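Local coordinates for protein N5-carboxyaminoimidazole ribonucleotide synthetase (Bacillus anthracis, PDB 3QFF) that probably catalyses the ATP-dependent carboxylation of aminoimidazole ribonucleotide with bicarbonate, a step of purine biosynthesis, and is captured here with ADP bound, at residues 82-87 and 274-279; 78-83 and 100-105; 198-203 and 255-260. One frame throughout, in Å; residues are numbered along the deposited sequence.

Interaction 1 (82-87 and 274-279). With ADP (adenosine-5'-diphosphate), chain C.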
loop_
_atom_site.group_PDB
_atom_site.type_symbol
_atom_site.label_atom_id
_atom_site.label_comp_id
_atom_site.label_asym_id
_atom_site.label_seq_id
_atom_site.Cartn_x
_atom_site.Cartn_y
_atom_site.Cartn_z
ATOM N N GLU A 82 -2.032 7.864 17.481
ATOM C CA GLU A 82 -1.065 8.706 16.784
ATOM C C GLU A 82 -0.739 9.890 17.693
ATOM O O GLU A 82 0.415 10.330 17.785
ATOM C CB GLU A 82 -1.659 9.215 15.467
ATOM C CG GLU A 82 -1.212 10.641 15.118
ATOM C CD GLU A 82 -2.011 11.249 14.005
ATOM O OE1 GLU A 82 -2.854 12.125 14.289
ATOM O OE2 GLU A 82 -1.782 10.853 12.849
ATOM N N PHE A 83 -1.774 10.405 18.356
ATOM C CA PHE A 83 -1.617 11.535 19.259
ATOM C C PHE A 83 -1.014 11.029 20.560
ATOM O O PHE A 83 -1.511 10.071 21.151
ATOM C CB PHE A 83 -2.951 12.238 19.496
ATOM C CG PHE A 83 -2.858 13.410 20.445
ATOM C CD1 PHE A 83 -3.384 13.317 21.740
ATOM C CD2 PHE A 83 -2.222 14.592 20.055
ATOM C CE1 PHE A 83 -3.294 14.400 22.634
ATOM C CE2 PHE A 83 -2.124 15.682 20.943
ATOM C CZ PHE A 83 -2.666 15.580 22.234
ATOM N N GLU A 84 0.076 11.668 20.976
ATOM C CA GLU A 84 0.896 11.172 22.077
ATOM C C GLU A 84 0.551 11.783 23.439
ATOM O O GLU A 84 0.761 11.143 24.477
ATOM C CB GLU A 84 2.374 11.401 21.780
ATOM C CG GLU A 84 2.954 10.474 20.728
ATOM C CD GLU A 84 4.303 10.953 20.238
ATOM O OE1 GLU A 84 5.309 10.296 20.552
ATOM O OE2 GLU A 84 4.362 11.991 19.544
ATOM N N ASN A 85 0.016 13.001 23.436
ATOM C CA ASN A 85 -0.203 13.724 24.682
ATOM C C ASN A 85 -1.542 13.391 25.357
ATOM O O ASN A 85 -2.264 14.274 25.797
ATOM C CB ASN A 85 -0.006 15.240 24.485
ATOM C CG ASN A 85 0.154 15.987 25.810
ATOM O OD1 ASN A 85 0.812 15.506 26.737
ATOM N ND2 ASN A 85 -0.469 17.163 25.908
ATOM N N ILE A 86 -1.854 12.098 25.429
ATOM C CA ILE A 86 -3.044 11.610 26.118
ATOM C C ILE A 86 -2.753 11.691 27.618
ATOM O O ILE A 86 -1.698 11.245 28.064
ATOM C CB ILE A 86 -3.359 10.146 25.720
ATOM C CG1 ILE A 86 -3.511 10.007 24.194
ATOM C CG2 ILE A 86 -4.615 9.632 26.452
ATOM C CD1 ILE A 86 -3.548 8.544 23.713
ATOM N N ASP A 87 -3.651 12.273 28.398
ATOM C CA ASP A 87 -3.365 12.376 29.835
ATOM C C ASP A 87 -3.511 11.026 30.563
ATOM O O ASP A 87 -4.087 10.069 30.030
ATOM C CB ASP A 87 -4.130 13.530 30.504
ATOM C CG ASP A 87 -5.624 13.306 30.552
ATOM O OD1 ASP A 87 -6.375 14.303 30.445
ATOM O OD2 ASP A 87 -6.050 12.147 30.702
ATOM N N GLU A 274 16.308 11.140 20.768
ATOM C CA GLU A 274 14.936 11.012 21.262
ATOM C C GLU A 274 14.220 9.772 20.740
ATOM O O GLU A 274 14.678 9.134 19.788
ATOM C CB GLU A 274 14.113 12.285 21.003
ATOM C CG GLU A 274 13.966 12.693 19.550
ATOM C CD GLU A 274 13.238 14.019 19.410
ATOM O OE1 GLU A 274 13.152 14.756 20.413
ATOM O OE2 GLU A 274 12.745 14.326 18.302
ATOM N N LEU A 275 13.107 9.439 21.387
ATOM C CA LEU A 275 12.296 8.277 21.037
ATOM C C LEU A 275 10.875 8.706 20.689
ATOM O O LEU A 275 10.355 9.647 21.273
ATOM C CB LEU A 275 12.244 7.302 22.210
ATOM C CG LEU A 275 13.567 6.841 22.814
ATOM C CD1 LEU A 275 13.336 5.968 24.061
ATOM C CD2 LEU A 275 14.408 6.100 21.774
ATOM N N ALA A 276 10.251 8.018 19.745
ATOM C CA ALA A 276 8.840 8.254 19.448
ATOM C C ALA A 276 8.153 6.900 19.393
ATOM O O ALA A 276 8.513 6.066 18.568
ATOM C CB ALA A 276 8.683 9.031 18.118
ATOM N N PRO A 277 7.187 6.650 20.300
ATOM C CA PRO A 277 6.579 5.332 20.342
ATOM C C PRO A 277 5.401 5.233 19.367
ATOM O O PRO A 277 4.281 4.949 19.772
ATOM C CB PRO A 277 6.098 5.221 21.790
ATOM C CG PRO A 277 5.802 6.639 22.179
ATOM C CD PRO A 277 6.692 7.526 21.374
ATOM N N ARG A 278 5.679 5.456 18.093
ATOM C CA ARG A 278 4.676 5.396 17.038
ATOM C C ARG A 278 5.420 5.367 15.727
ATOM O O ARG A 278 6.633 5.622 15.705
ATOM C CB ARG A 278 3.774 6.645 17.090
ATOM C CG ARG A 278 4.548 7.947 17.259
ATOM C CD ARG A 278 3.772 9.169 16.788
ATOM N NE ARG A 278 4.561 10.369 17.064
ATOM C CZ ARG A 278 5.550 10.821 16.294
ATOM N NH1 ARG A 278 5.882 10.195 15.162
ATOM N NH2 ARG A 278 6.216 11.908 16.658
ATOM N N PRO A 279 4.709 5.057 14.622
ATOM C CA PRO A 279 5.285 5.323 13.315
ATOM C C PRO A 279 5.711 6.787 13.246
ATOM O O PRO A 279 5.102 7.678 13.876
ATOM C CB PRO A 279 4.124 5.042 12.347
ATOM C CG PRO A 279 3.258 4.075 13.081
ATOM C CD PRO A 279 3.368 4.451 14.526
HETATM P PB ADP C . 12.898 18.301 18.533
HETATM O O1B ADP C . 12.278 19.670 18.379
HETATM O O2B ADP C . 12.218 17.462 19.594
HETATM O O3B ADP C . 13.120 17.593 17.217
HETATM P PA ADP C . 15.693 17.676 19.085
HETATM O O1A ADP C . 15.508 16.552 18.086
HETATM O O2A ADP C . 16.135 17.372 20.498
HETATM O O3A ADP C . 14.369 18.613 19.147
HETATM O "O5'" ADP C . 16.793 18.683 18.486
HETATM C "C5'" ADP C . 16.520 19.408 17.289
HETATM C "C4'" ADP C . 17.800 19.544 16.479
HETATM O "O4'" ADP C . 18.786 20.216 17.265
HETATM C "C3'" ADP C . 18.385 18.190 16.108
HETATM O "O3'" ADP C . 17.985 17.798 14.792
HETATM C "C2'" ADP C . 19.884 18.391 16.212
HETATM O "O2'" ADP C . 20.421 18.718 14.927
HETATM C "C1'" ADP C . 20.064 19.584 17.137
HETATM N N9 ADP C . 20.547 19.130 18.471
HETATM C C8 ADP C . 19.771 18.806 19.527
HETATM N N7 ADP C . 20.520 18.433 20.594
HETATM C C5 ADP C . 21.811 18.517 20.231
HETATM C C6 ADP C . 23.123 18.266 20.882
HETATM N N6 ADP C . 23.201 17.841 22.168
HETATM N N1 ADP C . 24.239 18.478 20.140
HETATM C C2 ADP C . 24.181 18.898 18.861
HETATM N N3 ADP C . 23.028 19.143 18.215
HETATM C C4 ADP C . 21.829 18.979 18.833
#
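Glu-84 meets Arg-278 in a salt bridge carried by a single carboxylate oxygen, OE2. Arg-278 NE reaches Glu-84 OE2 at 3.0 Å in a nearly straight hydrogen bond, 167° at the hydrogen, and OE2 lies at the edge of the guanidinium, in its plane. The carboxylate plane stands 80° from that of the guanidinium, and NE meets OE2 from above the carboxylate plane. Arg-278 NH2 adds a weak bond to Glu-84 OE2 at 3.4 Å, so this is not a coplanar bidentate pair: both nitrogens share one oxygen. The other oxygen, Glu-84 OE1, sits 3.2 Å from Pro-277 CD.

Several groups set the arginine. Its CG lies between the backbone N and the carbonyl carbon (chi1 46°), and the chain then runs extended to NE. Arg-278 CD passes 3.7 Å from Glu-82 O, and Arg-278 NH1 donates to Pro-279 O at 2.9 Å, fixing the far corner of the group. Ala-276 CB covers one guanidinium face, 4.0 Å above its centre.

Further out, the carboxylate of Glu-82 turns to the backbone N atoms of Gly-23 and Gly-26, in what looks like a Rossmann-type glycine loop. Leu-107 of helix 105-110 packs against both Glu-84 and Pro-277. At the start of 274-279, Glu-274 OE1 is 3.0 Å from ADP O2B and forms a salt bridge with Arg-113, while Glu-261 OE1, of like charge, lies close to Glu-274 OE2. Such acidic residues commonly bind magnesium in ATP-grasp enzymes, plausibly here too, though no metal is modelled. The Glu-84 to Arg-278 bridge joins the loop after strand 78-81 of the preATP-grasp domain to the end of a nucleotide-site strand, a domain junction of the ATP-grasp fold.

Interaction 2 (78-83 and 100-105); sequences VVTYEF and LPQGSQ
The Tyr-81 ring and the Gln-102 amide have parallel planes, but Gln-102 NE2 approaches the ring obliquely, 3.5 Å from Tyr-81 CE1. Water 2 sits over one face of the ring, displaced toward its rim; it accepts from Gln-102 NE2 at 2.8 Å and donates to Tyr-81 O. The amide oxygen is gripped twice. Thr-80 OG1 donates to Gln-102 OE1 at 2.8 Å, tilted 30° from the carbonyl plane, and water 1 donates to the same oxygen at 2.7 Å. Water 1 also donates to Val-79 O and accepts from Gln-102 N, tying strand backbone to turn backbone. With OE1 accepting and NE2 donating, the amide's rotation is well defined. Thr-80 OG1 has a second partner in His-298 NE2.

Beside this polar patch the contact is apolar. Val-78 CG2, anti to its backbone N, touches Pro-101 CD at 3.6 Å, the two side chains crossing at about a right angle. Leu-100 CD1 rests 4.0 Å from Val-79 CG1. Residues 100-103 form a type I turn, closed by Gly-103 N to Leu-100 O at 3.0 Å.

Strand 78-81 is an outermost strand of the four-stranded parallel sheet, next to strand 16-20. The chain leaves it, runs through helix 88-97 and returns along its outer side, a strand-helix-return path at the edge of the Rossmann-like preATP-grasp domain.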
loop_
_atom_site.group_PDB
_atom_site.type_symbol
_atom_site.label_atom_id
_atom_site.label_comp_id
_atom_site.label_asym_id
_atom_site.label_seq_id
_atom_site.Cartn_x
_atom_site.Cartn_y
_atom_site.Cartn_z
ATOM N N VAL A 78 -9.232 -3.270 19.259
ATOM C CA VAL A 78 -7.887 -2.877 19.695
ATOM C C VAL A 78 -7.780 -1.373 19.503
ATOM O O VAL A 78 -8.325 -0.820 18.535
ATOM C CB VAL A 78 -6.743 -3.666 18.951
ATOM C CG1 VAL A 78 -6.789 -3.459 17.437
ATOM C CG2 VAL A 78 -5.340 -3.304 19.517
ATOM N N VAL A 79 -7.112 -0.709 20.438
ATOM C CA VAL A 79 -6.900 0.740 20.368
ATOM C C VAL A 79 -5.399 1.059 20.226
ATOM O O VAL A 79 -4.564 0.487 20.927
ATOM C CB VAL A 79 -7.513 1.460 21.607
ATOM C CG1 VAL A 79 -7.292 2.987 21.553
ATOM C CG2 VAL A 79 -9.023 1.157 21.718
ATOM N N THR A 80 -5.076 1.966 19.312
ATOM C CA THR A 80 -3.732 2.518 19.194
ATOM C C THR A 80 -3.852 4.038 19.092
ATOM O O THR A 80 -4.962 4.585 19.025
ATOM C CB THR A 80 -2.934 1.887 17.989
ATOM O OG1 THR A 80 -1.609 2.433 17.936
ATOM C CG2 THR A 80 -3.637 2.146 16.658
ATOM N N TYR A 81 -2.718 4.727 19.106
ATOM C CA TYR A 81 -2.723 6.188 19.061
ATOM C C TYR A 81 -1.702 6.721 18.073
ATOM O O TYR A 81 -0.633 6.130 17.880
ATOM C CB TYR A 81 -2.395 6.755 20.451
ATOM C CG TYR A 81 -1.060 6.249 20.962
ATOM C CD1 TYR A 81 -0.983 5.117 21.777
ATOM C CD2 TYR A 81 0.130 6.871 20.579
ATOM C CE1 TYR A 81 0.261 4.631 22.220
ATOM C CE2 TYR A 81 1.363 6.395 21.005
ATOM C CZ TYR A 81 1.423 5.285 21.821
ATOM O OH TYR A 81 2.652 4.835 22.224
ATOM N N GLU A 82 -2.032 7.864 17.481
ATOM C CA GLU A 82 -1.065 8.706 16.784
ATOM C C GLU A 82 -0.739 9.890 17.693
ATOM O O GLU A 82 0.415 10.330 17.785
ATOM C CB GLU A 82 -1.659 9.215 15.467
ATOM C CG GLU A 82 -1.212 10.641 15.118
ATOM C CD GLU A 82 -2.011 11.249 14.005
ATOM O OE1 GLU A 82 -2.854 12.125 14.289
ATOM O OE2 GLU A 82 -1.782 10.853 12.849
ATOM N N PHE A 83 -1.774 10.405 18.356
ATOM C CA PHE A 83 -1.617 11.535 19.259
ATOM C C PHE A 83 -1.014 11.029 20.560
ATOM O O PHE A 83 -1.511 10.071 21.151
ATOM C CB PHE A 83 -2.951 12.238 19.496
ATOM C CG PHE A 83 -2.858 13.410 20.445
ATOM C CD1 PHE A 83 -3.384 13.317 21.740
ATOM C CD2 PHE A 83 -2.222 14.592 20.055
ATOM C CE1 PHE A 83 -3.294 14.400 22.634
ATOM C CE2 PHE A 83 -2.124 15.682 20.943
ATOM C CZ PHE A 83 -2.666 15.580 22.234
ATOM N N LEU A 100 -5.471 -2.001 24.905
ATOM C CA LEU A 100 -4.377 -1.111 24.503
ATOM C C LEU A 100 -3.038 -1.843 24.732
ATOM O O LEU A 100 -2.360 -1.593 25.739
ATOM C CB LEU A 100 -4.408 0.187 25.332
ATOM C CG LEU A 100 -3.456 1.316 24.914
ATOM C CD1 LEU A 100 -4.128 2.211 23.886
ATOM C CD2 LEU A 100 -2.994 2.136 26.142
ATOM N N PRO A 101 -2.659 -2.748 23.803
ATOM C CA PRO A 101 -1.462 -3.587 23.938
ATOM C C PRO A 101 -0.153 -2.799 24.059
ATOM O O PRO A 101 0.804 -3.321 24.618
ATOM C CB PRO A 101 -1.454 -4.417 22.637
ATOM C CG PRO A 101 -2.327 -3.685 21.685
ATOM C CD PRO A 101 -3.386 -3.045 22.557
ATOM N N GLN A 102 -0.118 -1.565 23.545
ATOM C CA GLN A 102 1.067 -0.706 23.679
ATOM C C GLN A 102 1.358 -0.316 25.124
ATOM O O GLN A 102 2.520 -0.082 25.490
ATOM C CB GLN A 102 0.935 0.560 22.834
ATOM C CG GLN A 102 1.201 0.331 21.353
ATOM C CD GLN A 102 0.642 1.435 20.514
ATOM O OE1 GLN A 102 -0.584 1.557 20.359
ATOM N NE2 GLN A 102 1.523 2.278 19.983
ATOM N N GLY A 103 0.298 -0.234 25.931
ATOM C CA GLY A 103 0.417 0.155 27.332
ATOM C C GLY A 103 0.641 1.653 27.461
ATOM O O GLY A 103 0.638 2.382 26.458
ATOM N N SER A 104 0.858 2.114 28.684
ATOM C CA SER A 104 1.047 3.545 28.952
ATOM C C SER A 104 2.451 3.883 29.460
ATOM O O SER A 104 2.827 5.055 29.500
ATOM C CB SER A 104 0.018 4.038 29.975
ATOM O OG SER A 104 0.143 3.306 31.184
ATOM N N GLN A 105 3.214 2.868 29.850
ATOM C CA GLN A 105 4.514 3.077 30.496
ATOM C C GLN A 105 5.528 3.699 29.536
ATOM O O GLN A 105 6.200 4.678 29.877
ATOM C CB GLN A 105 5.069 1.770 31.070
ATOM C CG GLN A 105 5.698 1.941 32.454
ATOM C CD GLN A 105 6.850 0.972 32.744
ATOM O OE1 GLN A 105 6.903 -0.145 32.218
ATOM N NE2 GLN A 105 7.779 1.407 33.592
HETATM O O HOH W 1 -2.061 -0.071 21.849
HETATM O O HOH W 2 1.556 4.408 18.184
#

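Interaction 3 (198-203 and 255-260); sequences SVIVIR and VGTLAV
Val-199 and Val-260, Val-201 and Leu-258, and Arg-203 and Gly-256 are the hydrogen-bonded pairs of two antiparallel strands, each pair closed by two backbone bonds. In the central pair Val-201 N reaches Leu-258 O at 2.9 Å, almost straight at 171°, and the return bond is as short. The outer pairs bend slightly more: Val-199 N to Val-260 O is 3.1 Å at 157°.

Longer CA-H...O contacts accompany them, for example Ser-198 CA to Val-260 O at 3.2 Å and Ile-202 CA to Gly-256 O at 3.4 Å. Gly-256 takes a positive phi of 106°, a backbone conformation that favours glycine.

Strands 195-203 and 256-264 are neighbours within the large antiparallel sheet that the ATP-grasp domain shares with the C-terminal part of the chain, flanked by 209-220 and 270-276. Helix 235-251 lies against the face bearing Val-199, Val-201 and Val-260, and helix 294-303 against the face bearing Ile-200 and Ile-202.

Apolar contacts follow these two faces. On the first, Val-201 and Leu-258 lie side by side, pointing the same way, with Val-201 CG1 3.9 Å from Leu-258 CB. On the second, Ile-200 CD1 touches Ala-259 CB at 3.7 Å, Ile-200 CG2 meets Thr-257 CG2, and the Ile-202 and Thr-257 side chains lie side by side, Ile-202 CD1 meeting Thr-257 OG1 and CG2.

Polar side-chain ends look outside the pair. Thr-257 OG1 is hydrogen-bonded to His-298 ND1. Arg-203 runs extended from CG to NE, its NH1 hydrogen-bonded to Leu-254 O and 4.1 Å from Val-255 CG2.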
loop_
_atom_site.group_PDB
_atom_site.type_symbol
_atom_site.label_atom_id
_atom_site.label_comp_id
_atom_site.label_asym_id
_atom_site.label_seq_id
_atom_site.Cartn_x
_atom_site.Cartn_y
_atom_site.Cartn_z
ATOM N N SER A 198 18.237 7.492 12.069
ATOM C CA SER A 198 17.175 6.881 12.848
ATOM C C SER A 198 16.918 5.441 12.430
ATOM O O SER A 198 17.195 5.057 11.297
ATOM C CB SER A 198 15.889 7.705 12.793
ATOM O OG SER A 198 15.274 7.591 11.525
ATOM N N VAL A 199 16.391 4.656 13.365
ATOM C CA VAL A 199 16.051 3.253 13.156
ATOM C C VAL A 199 14.639 3.045 13.716
ATOM O O VAL A 199 14.331 3.489 14.839
ATOM C CB VAL A 199 17.034 2.304 13.907
ATOM C CG1 VAL A 199 16.530 0.854 13.890
ATOM C CG2 VAL A 199 18.438 2.369 13.305
ATOM N N ILE A 200 13.782 2.407 12.915
ATOM C CA ILE A 200 12.440 2.041 13.345
ATOM C C ILE A 200 12.524 0.585 13.790
ATOM O O ILE A 200 12.981 -0.273 13.025
ATOM C CB ILE A 200 11.382 2.146 12.204
ATOM C CG1 ILE A 200 11.397 3.519 11.499
ATOM C CG2 ILE A 200 9.964 1.797 12.728
ATOM C CD1 ILE A 200 10.893 4.674 12.330
ATOM N N VAL A 201 12.122 0.322 15.029
ATOM C CA VAL A 201 12.036 -1.056 15.515
ATOM C C VAL A 201 10.582 -1.429 15.842
ATOM O O VAL A 201 9.790 -0.593 16.321
ATOM C CB VAL A 201 13.039 -1.333 16.701
ATOM C CG1 VAL A 201 12.936 -0.262 17.774
ATOM C CG2 VAL A 201 12.840 -2.732 17.280
ATOM N N ILE A 202 10.230 -2.675 15.549
ATOM C CA ILE A 202 8.878 -3.171 15.760
ATOM C C ILE A 202 8.934 -4.354 16.696
ATOM O O ILE A 202 9.753 -5.251 16.492
ATOM C CB ILE A 202 8.253 -3.700 14.441
ATOM C CG1 ILE A 202 8.444 -2.715 13.281
ATOM C CG2 ILE A 202 6.754 -4.111 14.664
ATOM C CD1 ILE A 202 7.765 -1.346 13.467
ATOM N N ARG A 203 8.062 -4.371 17.698
ATOM C CA ARG A 203 7.970 -5.523 18.603
ATOM C C ARG A 203 6.511 -5.874 18.813
ATOM O O ARG A 203 5.717 -5.023 19.223
ATOM C CB ARG A 203 8.659 -5.243 19.949
ATOM C CG ARG A 203 8.766 -6.475 20.837
ATOM C CD ARG A 203 9.784 -6.303 21.975
ATOM N NE ARG A 203 9.733 -7.432 22.914
ATOM C CZ ARG A 203 8.855 -7.563 23.909
ATOM N NH1 ARG A 203 7.930 -6.644 24.122
ATOM N NH2 ARG A 203 8.902 -8.631 24.702
ATOM N N VAL A 255 5.883 -2.719 22.804
ATOM C CA VAL A 255 4.872 -3.341 21.954
ATOM C C VAL A 255 4.401 -2.280 20.959
ATOM O O VAL A 255 3.988 -1.197 21.352
ATOM C CB VAL A 255 3.676 -3.908 22.761
ATOM C CG1 VAL A 255 2.566 -4.428 21.812
ATOM C CG2 VAL A 255 4.152 -5.020 23.721
ATOM N N GLY A 256 4.467 -2.594 19.669
ATOM C CA GLY A 256 4.158 -1.627 18.628
ATOM C C GLY A 256 5.431 -1.146 17.941
ATOM O O GLY A 256 6.336 -1.942 17.653
ATOM N N THR A 257 5.506 0.165 17.718
ATOM C CA THR A 257 6.536 0.786 16.890
ATOM C C THR A 257 7.342 1.761 17.729
ATOM O O THR A 257 6.769 2.542 18.503
ATOM C CB THR A 257 5.878 1.559 15.716
ATOM O OG1 THR A 257 5.050 0.657 14.984
ATOM C CG2 THR A 257 6.923 2.131 14.746
ATOM N N LEU A 258 8.667 1.707 17.594
ATOM C CA LEU A 258 9.537 2.694 18.234
ATOM C C LEU A 258 10.506 3.288 17.214
ATOM O O LEU A 258 11.236 2.559 16.565
ATOM C CB LEU A 258 10.321 2.060 19.398
ATOM C CG LEU A 258 11.182 3.021 20.238
ATOM C CD1 LEU A 258 10.298 3.998 21.023
ATOM C CD2 LEU A 258 12.082 2.237 21.207
ATOM N N ALA A 259 10.490 4.609 17.061
ATOM C CA ALA A 259 11.499 5.279 16.246
ATOM C C ALA A 259 12.588 5.740 17.194
ATOM O O ALA A 259 12.293 6.367 18.210
ATOM C CB ALA A 259 10.894 6.485 15.528
ATOM N N VAL A 260 13.835 5.436 16.863
ATOM C CA VAL A 260 14.965 5.835 17.699
ATOM C C VAL A 260 15.790 6.832 16.895
ATOM O O VAL A 260 16.355 6.468 15.868
ATOM C CB VAL A 260 15.838 4.620 18.082
ATOM C CG1 VAL A 260 16.880 5.014 19.153
ATOM C CG2 VAL A 260 14.967 3.446 18.578
#

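Interactions 2 and 3 are buried contacts within single domains; interaction 1, partly buried, spans the two. The strand of 78-83 feeds directly into the loop of interaction 1, and Pro-277 O probably accepts a hydrogen bond from Tyr-81 OH. Strand 270-276 of interaction 1 borders strand 256-264 of interaction 3, with Ala-259 N probably bonded to Ala-276 O. Chemistry follows place: a charged pair at the junction, an amide and ordered waters at the sheet edge, and backbone ladders with aliphatic faces inside the large sheet. His-298 reaches both Thr-80 and Thr-257, while Gln-102 CG packs on Val-255 O, so 100-105 also abuts interaction 3.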